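PDB 1QYI: hypothetical protein from Staphylococcus aureus subsp. aureus, which is of unknown function but may be a hydrolase of the HAD superfamily. Local coordinates for residues M80-F85 / A149-F154; T165-S168 / A172-T175; N225-A230 / G367-V372. All coordinates share one frame; numbering follows the deposited sequence.

Interaction 1 of 3, residues M80-F85 / A149-F154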
HETATM    1  N   MSE A  80       6.480   6.336   4.099  1.00 24.62           N
HETATM    2  CA  MSE A  80       6.085   6.523   5.491  1.00 27.93           C
HETATM    3  C   MSE A  80       7.030   5.865   6.502  1.00 26.49           C
HETATM    4  O   MSE A  80       7.505   6.519   7.431  1.00 24.27           O
HETATM    5  CB  MSE A  80       4.666   6.002   5.719  1.00 31.97           C
HETATM    6  CG  MSE A  80       3.609   6.697   4.894  1.00 37.86           C
HETATM    7 SE   MSE A  80       1.830   6.222   5.455  1.00 46.69          SE
HETATM    8  CE  MSE A  80       2.071   4.290   5.615  1.00 44.79           C
ATOM      9  N   LEU A  81       7.289   4.574   6.326  1.00 26.50           N
ATOM     10  CA  LEU A  81       8.167   3.857   7.231  1.00 26.92           C
ATOM     11  C   LEU A  81       9.577   4.442   7.172  1.00 26.93           C
ATOM     12  O   LEU A  81      10.294   4.446   8.170  1.00 27.59           O
ATOM     13  CB  LEU A  81       8.186   2.370   6.878  1.00 25.93           C
ATOM     14  CG  LEU A  81       8.766   1.943   5.530  1.00 25.76           C
ATOM     15  CD1 LEU A  81      10.288   1.856   5.621  1.00 25.40           C
ATOM     16  CD2 LEU A  81       8.200   0.568   5.154  1.00 24.25           C
ATOM     17  N   PHE A  82       9.978   4.941   6.008  1.00 26.39           N
ATOM     18  CA  PHE A  82      11.305   5.532   5.874  1.00 25.86           C
ATOM     19  C   PHE A  82      11.439   6.798   6.719  1.00 24.97           C
ATOM     20  O   PHE A  82      12.395   6.927   7.476  1.00 24.45           O
ATOM     21  CB  PHE A  82      11.600   5.876   4.409  1.00 26.58           C
ATOM     22  CG  PHE A  82      12.910   6.604   4.202  1.00 25.96           C
ATOM     23  CD1 PHE A  82      14.126   5.928   4.308  1.00 24.70           C
ATOM     24  CD2 PHE A  82      12.924   7.963   3.882  1.00 25.46           C
ATOM     25  CE1 PHE A  82      15.331   6.587   4.091  1.00 24.91           C
ATOM     26  CE2 PHE A  82      14.127   8.636   3.663  1.00 25.90           C
ATOM     27  CZ  PHE A  82      15.337   7.943   3.766  1.00 24.93           C
ATOM     28  N   ILE A  83      10.496   7.731   6.574  1.00 24.27           N
ATOM     29  CA  ILE A  83      10.534   8.989   7.322  1.00 23.61           C
ATOM     30  C   ILE A  83      10.485   8.747   8.831  1.00 22.82           C
ATOM     31  O   ILE A  83      11.234   9.358   9.594  1.00 24.21           O
ATOM     32  CB  ILE A  83       9.363   9.959   6.899  1.00 24.22           C
ATOM     33  CG1 ILE A  83       9.903  11.120   6.045  1.00 24.76           C
ATOM     34  CG2 ILE A  83       8.716  10.602   8.119  1.00 23.22           C
ATOM     35  CD1 ILE A  83      10.445  10.738   4.681  1.00 22.86           C
ATOM     36  N   VAL A  84       9.609   7.847   9.255  1.00 21.98           N
ATOM     37  CA  VAL A  84       9.466   7.517  10.670  1.00 22.56           C
ATOM     38  C   VAL A  84      10.765   6.924  11.227  1.00 22.63           C
ATOM     39  O   VAL A  84      11.163   7.218  12.352  1.00 22.88           O
ATOM     40  CB  VAL A  84       8.301   6.511  10.877  1.00 21.78           C
ATOM     41  CG1 VAL A  84       8.350   5.919  12.278  1.00 20.77           C
ATOM     42  CG2 VAL A  84       6.972   7.228  10.649  1.00 18.06           C
ATOM     43  N   PHE A  85      11.437   6.098  10.434  1.00 21.85           N
ATOM     44  CA  PHE A  85      12.667   5.487  10.891  1.00 19.66           C
ATOM     45  C   PHE A  85      13.837   6.464  10.878  1.00 19.50           C
ATOM     46  O   PHE A  85      14.788   6.313  11.652  1.00 20.24           O
ATOM     47  CB  PHE A  85      13.001   4.273  10.036  1.00 17.97           C
ATOM     48  CG  PHE A  85      14.340   3.689  10.344  1.00 17.20           C
ATOM     49  CD1 PHE A  85      14.532   2.928  11.490  1.00 13.06           C
ATOM     50  CD2 PHE A  85      15.432   3.950   9.509  1.00 17.24           C
ATOM     51  CE1 PHE A  85      15.794   2.434  11.805  1.00 17.87           C
ATOM     52  CE2 PHE A  85      16.701   3.462   9.814  1.00 16.75           C
ATOM     53  CZ  PHE A  85      16.889   2.701  10.965  1.00 16.21           C
ATOM     54  N   ALA A 149      12.180  17.299   2.079  1.00 38.34           N
ATOM     55  CA  ALA A 149      13.027  18.470   2.267  1.00 39.65           C
ATOM     56  C   ALA A 149      13.138  18.797   3.759  1.00 40.17           C
ATOM     57  O   ALA A 149      14.216  19.133   4.246  1.00 41.05           O
ATOM     58  CB  ALA A 149      12.453  19.667   1.502  1.00 40.02           C
ATOM     59  N   ALA A 150      12.024  18.695   4.481  1.00 40.42           N
ATOM     60  CA  ALA A 150      12.013  18.971   5.914  1.00 40.69           C
ATOM     61  C   ALA A 150      12.901  17.956   6.624  1.00 41.71           C
ATOM     62  O   ALA A 150      13.686  18.306   7.508  1.00 42.11           O
ATOM     63  CB  ALA A 150      10.591  18.889   6.453  1.00 39.81           C
ATOM     64  N   LEU A 151      12.766  16.694   6.228  1.00 43.30           N
ATOM     65  CA  LEU A 151      13.546  15.608   6.807  1.00 44.44           C
ATOM     66  C   LEU A 151      15.039  15.843   6.627  1.00 45.83           C
ATOM     67  O   LEU A 151      15.833  15.531   7.516  1.00 46.13           O
ATOM     68  CB  LEU A 151      13.153  14.276   6.158  1.00 44.75           C
ATOM     69  CG  LEU A 151      14.110  13.096   6.349  1.00 43.47           C
ATOM     70  CD1 LEU A 151      14.291  12.825   7.825  1.00 44.94           C
ATOM     71  CD2 LEU A 151      13.567  11.870   5.636  1.00 43.25           C
ATOM     72  N   GLU A 152      15.416  16.400   5.479  1.00 46.69           N
ATOM     73  CA  GLU A 152      16.823  16.675   5.170  1.00 49.03           C
ATOM     74  C   GLU A 152      17.386  17.856   5.965  1.00 49.27           C
ATOM     75  O   GLU A 152      18.513  17.805   6.467  1.00 49.01           O
ATOM     76  CB  GLU A 152      16.973  16.944   3.675  1.00 50.41           C
ATOM     77  CG  GLU A 152      18.398  16.996   3.174  1.00 52.60           C
ATOM     78  CD  GLU A 152      18.457  16.929   1.663  1.00 56.07           C
ATOM     79  OE1 GLU A 152      17.948  17.861   1.001  1.00 56.93           O
ATOM     80  OE2 GLU A 152      18.996  15.932   1.131  1.00 57.80           O
ATOM     81  N   GLU A 153      16.590  18.916   6.064  1.00 49.32           N
ATOM     82  CA  GLU A 153      16.968  20.115   6.799  1.00 49.69           C
ATOM     83  C   GLU A 153      17.112  19.772   8.272  1.00 48.30           C
ATOM     84  O   GLU A 153      18.003  20.270   8.955  1.00 49.23           O
ATOM     85  CB  GLU A 153      15.892  21.195   6.604  1.00 51.84           C
ATOM     86  CG  GLU A 153      15.804  22.259   7.704  1.00 56.26           C
ATOM     87  CD  GLU A 153      16.737  23.438   7.497  1.00 59.48           C
ATOM     88  OE1 GLU A 153      17.974  23.239   7.507  1.00 59.33           O
ATOM     89  OE2 GLU A 153      16.222  24.569   7.314  1.00 62.32           O
ATOM     90  N   PHE A 154      16.222  18.916   8.755  1.00 47.57           N
ATOM     91  CA  PHE A 154      16.229  18.490  10.148  1.00 46.47           C
ATOM     92  C   PHE A 154      17.517  17.747  10.472  1.00 46.89           C
ATOM     93  O   PHE A 154      18.125  17.965  11.520  1.00 46.95           O
ATOM     94  CB  PHE A 154      15.038  17.574  10.403  1.00 46.35           C
ATOM     95  CG  PHE A 154      14.858  17.190  11.837  1.00 45.26           C
ATOM     96  CD1 PHE A 154      14.401  18.118  12.765  1.00 45.35           C
ATOM     97  CD2 PHE A 154      15.130  15.894  12.259  1.00 45.37           C
ATOM     98  CE1 PHE A 154      14.213  17.760  14.094  1.00 44.50           C
ATOM     99  CE2 PHE A 154      14.946  15.525  13.586  1.00 44.98           C
ATOM    100  CZ  PHE A 154      14.487  16.460  14.505  1.00 45.33           C
TER

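Interaction 2 of 3, residues T165-S168 / A172-T175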
ATOM      1  N   THR A 165      22.434  13.611   2.400  1.00 39.66           N
ATOM      2  CA  THR A 165      21.899  12.979   1.189  1.00 37.32           C
ATOM      3  C   THR A 165      21.631  11.505   1.423  1.00 35.39           C
ATOM      4  O   THR A 165      21.091  10.824   0.560  1.00 35.92           O
ATOM      5  CB  THR A 165      22.867  13.101  -0.022  1.00 37.64           C
ATOM      6  OG1 THR A 165      24.170  12.618   0.341  1.00 33.68           O
ATOM      7  CG2 THR A 165      22.962  14.548  -0.488  1.00 39.04           C
ATOM      8  N   LEU A 166      22.020  11.024   2.597  1.00 34.14           N
ATOM      9  CA  LEU A 166      21.821   9.634   2.971  1.00 31.96           C
ATOM     10  C   LEU A 166      20.328   9.411   3.191  1.00 30.09           C
ATOM     11  O   LEU A 166      19.828   8.302   3.025  1.00 28.58           O
ATOM     12  CB  LEU A 166      22.576   9.342   4.264  1.00 33.98           C
ATOM     13  CG  LEU A 166      22.758   7.874   4.637  1.00 36.34           C
ATOM     14  CD1 LEU A 166      23.845   7.269   3.746  1.00 39.27           C
ATOM     15  CD2 LEU A 166      23.155   7.752   6.098  1.00 36.25           C
ATOM     16  N   PHE A 167      19.631  10.483   3.566  1.00 28.26           N
ATOM     17  CA  PHE A 167      18.194  10.456   3.822  1.00 27.53           C
ATOM     18  C   PHE A 167      17.367  10.790   2.579  1.00 26.97           C
ATOM     19  O   PHE A 167      16.150  10.966   2.659  1.00 26.11           O
ATOM     20  CB  PHE A 167      17.838  11.456   4.931  1.00 27.83           C
ATOM     21  CG  PHE A 167      18.489  11.168   6.250  1.00 28.70           C
ATOM     22  CD1 PHE A 167      18.265   9.955   6.899  1.00 29.14           C
ATOM     23  CD2 PHE A 167      19.347  12.099   6.834  1.00 29.35           C
ATOM     24  CE1 PHE A 167      18.890   9.666   8.109  1.00 28.41           C
ATOM     25  CE2 PHE A 167      19.981  11.823   8.043  1.00 29.94           C
ATOM     26  CZ  PHE A 167      19.753  10.602   8.681  1.00 30.28           C
ATOM     27  N   SER A 168      18.036  10.894   1.439  1.00 26.43           N
ATOM     28  CA  SER A 168      17.367  11.211   0.187  1.00 27.22           C
ATOM     29  C   SER A 168      16.389  10.122  -0.231  1.00 26.89           C
ATOM     30  O   SER A 168      16.558   8.951   0.101  1.00 25.53           O
ATOM     31  CB  SER A 168      18.396  11.399  -0.932  1.00 29.67           C
ATOM     32  OG  SER A 168      19.030  10.158  -1.256  1.00 33.27           O
ATOM     33  N   ALA A 172      20.177   5.015  -0.600  1.00 20.46           N
ATOM     34  CA  ALA A 172      20.645   3.719  -0.140  1.00 18.51           C
ATOM     35  C   ALA A 172      19.855   3.282   1.096  1.00 19.75           C
ATOM     36  O   ALA A 172      19.456   2.121   1.205  1.00 19.16           O
ATOM     37  CB  ALA A 172      22.141   3.771   0.177  1.00 16.76           C
ATOM     38  N   LEU A 173      19.627   4.207   2.027  1.00 19.33           N
ATOM     39  CA  LEU A 173      18.873   3.887   3.237  1.00 19.36           C
ATOM     40  C   LEU A 173      17.423   3.587   2.861  1.00 19.46           C
ATOM     41  O   LEU A 173      16.809   2.678   3.417  1.00 19.68           O
ATOM     42  CB  LEU A 173      18.894   5.060   4.226  1.00 19.53           C
ATOM     43  CG  LEU A 173      18.710   4.830   5.739  1.00 18.44           C
ATOM     44  CD1 LEU A 173      17.928   6.003   6.289  1.00 17.75           C
ATOM     45  CD2 LEU A 173      17.990   3.525   6.046  1.00 17.91           C
ATOM     46  N   TRP A 174      16.884   4.357   1.917  1.00 18.60           N
ATOM     47  CA  TRP A 174      15.503   4.176   1.476  1.00 18.67           C
ATOM     48  C   TRP A 174      15.322   2.801   0.837  1.00 18.24           C
ATOM     49  O   TRP A 174      14.282   2.158   0.992  1.00 15.34           O
ATOM     50  CB  TRP A 174      15.116   5.252   0.457  1.00 18.09           C
ATOM     51  CG  TRP A 174      13.649   5.238   0.104  1.00 14.80           C
ATOM     52  CD1 TRP A 174      12.654   5.928   0.728  1.00 14.82           C
ATOM     53  CD2 TRP A 174      13.016   4.448  -0.914  1.00 13.92           C
ATOM     54  NE1 TRP A 174      11.440   5.629   0.165  1.00 13.08           N
ATOM     55  CE2 TRP A 174      11.630   4.741  -0.845  1.00 14.59           C
ATOM     56  CE3 TRP A 174      13.480   3.552  -1.876  1.00 17.53           C
ATOM     57  CZ2 TRP A 174      10.698   4.125  -1.718  1.00 13.28           C
ATOM     58  CZ3 TRP A 174      12.552   2.950  -2.730  1.00 16.54           C
ATOM     59  CH2 TRP A 174      11.179   3.251  -2.650  1.00 14.80           C
ATOM     60  N   THR A 175      16.347   2.374   0.104  1.00 17.48           N
ATOM     61  CA  THR A 175      16.354   1.080  -0.563  1.00 16.62           C
ATOM     62  C   THR A 175      16.392  -0.041   0.469  1.00 16.58           C
ATOM     63  O   THR A 175      15.721  -1.056   0.312  1.00 17.17           O
ATOM     64  CB  THR A 175      17.564   0.986  -1.522  1.00 15.38           C
ATOM     65  OG1 THR A 175      17.463   2.034  -2.491  1.00 16.40           O
ATOM     66  CG2 THR A 175      17.602  -0.351  -2.246  1.00 13.52           C
TER
HETATM   67  O   HOH W   1      17.969   7.032   1.552  1.00 11.17           O

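Interaction 3 of 3, residues N225-A230 / G367-V372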
ATOM      1  N   ASN A 225     -20.326 -17.011  -6.748  1.00 28.53           N
ATOM      2  CA  ASN A 225     -20.862 -18.182  -7.424  1.00 28.73           C
ATOM      3  C   ASN A 225     -22.249 -17.893  -8.000  1.00 29.12           C
ATOM      4  O   ASN A 225     -22.511 -18.186  -9.162  1.00 29.17           O
ATOM      5  CB  ASN A 225     -20.926 -19.353  -6.437  1.00 31.85           C
ATOM      6  CG  ASN A 225     -21.167 -20.683  -7.122  1.00 34.28           C
ATOM      7  OD1 ASN A 225     -20.461 -21.050  -8.068  1.00 35.40           O
ATOM      8  ND2 ASN A 225     -22.156 -21.421  -6.639  1.00 34.52           N
ATOM      9  N   ASP A 226     -23.137 -17.316  -7.194  1.00 29.35           N
ATOM     10  CA  ASP A 226     -24.476 -17.000  -7.679  1.00 29.91           C
ATOM     11  C   ASP A 226     -24.392 -15.918  -8.745  1.00 30.44           C
ATOM     12  O   ASP A 226     -25.156 -15.931  -9.706  1.00 31.02           O
ATOM     13  CB  ASP A 226     -25.386 -16.521  -6.546  1.00 30.48           C
ATOM     14  CG  ASP A 226     -25.485 -17.518  -5.410  1.00 32.76           C
ATOM     15  OD1 ASP A 226     -25.360 -18.741  -5.655  1.00 32.39           O
ATOM     16  OD2 ASP A 226     -25.713 -17.071  -4.265  1.00 35.17           O
ATOM     17  N   LEU A 227     -23.468 -14.974  -8.571  1.00 31.27           N
ATOM     18  CA  LEU A 227     -23.288 -13.893  -9.536  1.00 30.46           C
ATOM     19  C   LEU A 227     -23.041 -14.504 -10.907  1.00 30.56           C
ATOM     20  O   LEU A 227     -23.590 -14.045 -11.913  1.00 31.29           O
ATOM     21  CB  LEU A 227     -22.102 -13.017  -9.134  1.00 31.79           C
ATOM     22  CG  LEU A 227     -22.341 -11.595  -8.614  1.00 33.57           C
ATOM     23  CD1 LEU A 227     -23.592 -11.514  -7.762  1.00 31.96           C
ATOM     24  CD2 LEU A 227     -21.109 -11.167  -7.822  1.00 33.25           C
ATOM     25  N   LYS A 228     -22.218 -15.547 -10.947  1.00 29.94           N
ATOM     26  CA  LYS A 228     -21.929 -16.225 -12.197  1.00 28.82           C
ATOM     27  C   LYS A 228     -23.180 -16.980 -12.620  1.00 28.92           C
ATOM     28  O   LYS A 228     -23.515 -17.033 -13.806  1.00 29.29           O
ATOM     29  CB  LYS A 228     -20.741 -17.177 -12.024  1.00 30.93           C
ATOM     30  CG  LYS A 228     -19.376 -16.494 -12.225  1.00 32.94           C
ATOM     31  CD  LYS A 228     -18.324 -17.049 -11.276  1.00 31.69           C
ATOM     32  CE  LYS A 228     -17.329 -17.945 -11.980  1.00 32.83           C
ATOM     33  NZ  LYS A 228     -16.346 -17.159 -12.773  1.00 35.73           N
ATOM     34  N   GLY A 229     -23.885 -17.539 -11.642  1.00 26.73           N
ATOM     35  CA  GLY A 229     -25.104 -18.278 -11.935  1.00 26.93           C
ATOM     36  C   GLY A 229     -26.172 -17.429 -12.613  1.00 28.24           C
ATOM     37  O   GLY A 229     -27.052 -17.952 -13.307  1.00 27.47           O
ATOM     38  N   ALA A 230     -26.095 -16.115 -12.409  1.00 27.43           N
ATOM     39  CA  ALA A 230     -27.049 -15.182 -13.000  1.00 27.65           C
ATOM     40  C   ALA A 230     -26.534 -14.624 -14.324  1.00 28.42           C
ATOM     41  O   ALA A 230     -26.955 -13.556 -14.774  1.00 27.61           O
ATOM     42  CB  ALA A 230     -27.338 -14.048 -12.032  1.00 28.40           C
ATOM     43  N   GLY A 367     -21.629  -7.728   0.769  1.00 33.83           N
ATOM     44  CA  GLY A 367     -22.784  -8.591   0.953  1.00 34.22           C
ATOM     45  C   GLY A 367     -24.092  -8.003   0.453  1.00 35.71           C
ATOM     46  O   GLY A 367     -24.890  -8.681  -0.205  1.00 36.81           O
ATOM     47  N   GLU A 368     -24.302  -6.731   0.768  1.00 34.25           N
ATOM     48  CA  GLU A 368     -25.505  -6.015   0.379  1.00 34.39           C
ATOM     49  C   GLU A 368     -25.577  -5.758  -1.119  1.00 33.72           C
ATOM     50  O   GLU A 368     -26.405  -4.972  -1.583  1.00 34.27           O
ATOM     51  CB  GLU A 368     -25.582  -4.686   1.140  1.00 34.59           C
ATOM     52  CG  GLU A 368     -26.023  -4.836   2.590  1.00 37.14           C
ATOM     53  CD  GLU A 368     -26.041  -3.517   3.347  1.00 39.59           C
ATOM     54  OE1 GLU A 368     -26.266  -2.463   2.705  1.00 41.81           O
ATOM     55  OE2 GLU A 368     -25.853  -3.536   4.590  1.00 38.35           O
ATOM     56  N   LEU A 369     -24.718  -6.430  -1.876  1.00 33.56           N
ATOM     57  CA  LEU A 369     -24.686  -6.258  -3.328  1.00 33.41           C
ATOM     58  C   LEU A 369     -25.899  -6.878  -4.020  1.00 33.39           C
ATOM     59  O   LEU A 369     -26.301  -6.431  -5.096  1.00 33.74           O
ATOM     60  CB  LEU A 369     -23.401  -6.862  -3.905  1.00 33.11           C
ATOM     61  CG  LEU A 369     -23.245  -6.829  -5.427  1.00 33.16           C
ATOM     62  CD1 LEU A 369     -23.205  -5.387  -5.914  1.00 33.11           C
ATOM     63  CD2 LEU A 369     -21.970  -7.552  -5.827  1.00 34.71           C
ATOM     64  N   ARG A 370     -26.480  -7.907  -3.410  1.00 32.71           N
ATOM     65  CA  ARG A 370     -27.649  -8.550  -3.995  1.00 33.28           C
ATOM     66  C   ARG A 370     -28.828  -7.579  -4.064  1.00 33.13           C
ATOM     67  O   ARG A 370     -29.598  -7.589  -5.025  1.00 31.79           O
ATOM     68  CB  ARG A 370     -28.064  -9.772  -3.179  1.00 34.87           C
ATOM     69  CG  ARG A 370     -27.284 -11.034  -3.455  1.00 35.92           C
ATOM     70  CD  ARG A 370     -27.982 -12.201  -2.784  1.00 35.74           C
ATOM     71  NE  ARG A 370     -27.316 -13.472  -3.013  1.00 35.34           N
ATOM     72  CZ  ARG A 370     -26.118 -13.782  -2.532  1.00 36.70           C
ATOM     73  NH1 ARG A 370     -25.451 -12.909  -1.791  1.00 34.98           N
ATOM     74  NH2 ARG A 370     -25.588 -14.975  -2.789  1.00 38.57           N
ATOM     75  N   GLY A 371     -28.957  -6.745  -3.034  1.00 32.87           N
ATOM     76  CA  GLY A 371     -30.041  -5.784  -2.979  1.00 32.87           C
ATOM     77  C   GLY A 371     -30.063  -4.873  -4.182  1.00 32.49           C
ATOM     78  O   GLY A 371     -31.127  -4.504  -4.672  1.00 32.88           O
ATOM     79  N   VAL A 372     -28.879  -4.515  -4.664  1.00 33.21           N
ATOM     80  CA  VAL A 372     -28.759  -3.646  -5.819  1.00 32.27           C
ATOM     81  C   VAL A 372     -29.112  -4.364  -7.109  1.00 33.44           C
ATOM     82  O   VAL A 372     -29.735  -3.783  -7.999  1.00 35.19           O
ATOM     83  CB  VAL A 372     -27.337  -3.111  -5.958  1.00 31.20           C
ATOM     84  CG1 VAL A 372     -27.252  -2.167  -7.145  1.00 28.69           C
ATOM     85  CG2 VAL A 372     -26.928  -2.410  -4.679  1.00 31.83           C
TER

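Interaction 1 of 3, residues M80-F85 / A149-F154
In the helical part of the chain, helices 77-93 and 144-158 meet where Leu151 points its side chain at Phe82 and Ile83, a buried helix-to-helix contact that is wholly apolar. Nearly everything depends on one methyl group. Leu151 CD2 lies 3.5 Å from Ile83 CD1 and 3.8 Å from Ile83 CG1, so it rests against the outer end of the isoleucine's long branch. The same CD2 stands 3.8 Å from Phe82 CE2, an atom of the ring's outer half.

The two neighbours receive the leucine differently. Ile83 and Leu151 run past each other in opposite directions, each side chain reaching toward the other helix, whereas Phe82 crosses Leu151 at about a right angle. Leu151 sends its CG away from its own backbone N (chi1 164°), and this carries CG and its methyls across the gap. The first torsion of Ile83, chi1 -106°, lies away from the staggered values, and the end of its chain comes nearer to the leucine than its start.

These helices belong to a strand-free region of helices and loops, inserted after strand 3-6 of the parallel sheet and ending before helix 217-229, a place consistent with the C1 cap insertion of HAD-superfamily proteins. Within it, helix 77-93 has further neighbours: Leu81 packs on Val26 of helix 16-31, the selenomethionine at Met80 on Leu66 of helix 64-71, and Phe82 makes an edge-to-face contact with Trp174 of helix 172-195. The CA atoms of Ile83 and Leu151 are 7.3 Å apart, the closest such pair across the two segments. Leu151 also touches Ser86 and Ile90, further along helix 77-93.

Interaction 2 of 3, residues T165-S168 / A172-T175
The phenyl ring of Phe167 meets Leu173 through its CD1 atom, 4.0 Å from the methyl CD1 of Leu173, and the two side chains run alongside each other in the same direction. Around the ring gather Ser86, Leu89 and Ile90 of helix 77-93, with Ala155 of helix 144-158. The second flat group, the indole of Trp174, turns away from the loop, and its side chain comes closest through CB, 4.0 Å from Ser168 O. Its CG is anti to the backbone N (chi1 -172°), which carries the indole off to Asp79, whose OD1 bonds to NE1.

The polar side of the contact is bridged by a water, as no direct hydrogen bond joins the segments. The water donates to Leu166 O at 2.7 Å and to Ser168 O at 2.8 Å, and accepts from Trp174 N at 2.9 Å. One molecule thus engages two loop carbonyls and an N-H in the first turn of helix 172-195, where the helix itself supplies no carbonyl four residues back. Leu166 O also lies 3.6 Å from Leu173 CB, so the carbonyl is flanked by an apolar neighbour.

The loop has its own internal bracing. Thr165 O accepts from Ser168 N at 3.2 Å and from Ser168 OG at 2.8 Å, both from the same face of its carbonyl plane; the hydroxyl sits 21° out of that plane. Such a double grip would restrain the Ser168 hydroxyl and hold the turn closed.

With Leu166 and Phe167 at its two central positions, 165-168 forms a type I beta turn, here tied through water to the start of helix 172-195, in the helical region of the chain.

Interaction 3 of 3, residues N225-A230 / G367-V372
Asp226 and Arg370 join helix 217-229 to helix 369-373 by a salt bridge in which one oxygen takes one nitrogen. Arg370 NH2 donates to Asp226 OD2 at 2.6 Å, a short but bent bond with an N-H...O angle of 136°. The oxygen lies at the edge of the guanidinium, only 9° from its plane, and receives the proton on its anti lone pair, the one turned from the other carboxylate oxygen. With the planes 71° apart the groups are not coplanar, as they would be in a two-pronged pairing, and one N-H meets one oxygen. An extended run from CG to NE carries the arginine across.

Beneath the bridge, Leu227 CD2 and Leu369 CD2 meet at 4.2 Å. Both leucines face the parallel sheet of the Rossmann-like core of the HAD fold, touching Phe6 of strand 3-6, while Leu369 also reaches Ile4 and Ile339, so the two helices share one side of that sheet.

Other polar groups look to their own surroundings. Glu368 OE2 accepts from Asn364 ND2 and Gly371 O from Asn375 ND2, whereas Lys228 NZ has a weak bond to Tyr257 O.

The three contacts follow one another along the chain without interleaving. Interactions 1 and 2 are neighbours, their centres 10 Å apart in the helical region, where Phe82 of helix 77-93 packs against Phe167 O and Leu173, so helices 77-93, 144-158 and 172-195 and the loop before the last pack together. Interaction 3 lies across the chain's centre, with centres about 46 Å from interaction 1 and 48 Å from interaction 2, on helices beside the parallel sheet. Since strand 3-6 precedes the helical region, and helix 217-229 and the other strands follow it, that region reads as an insertion in the sheet-bearing core, an arrangement consistent with a capped HAD protein.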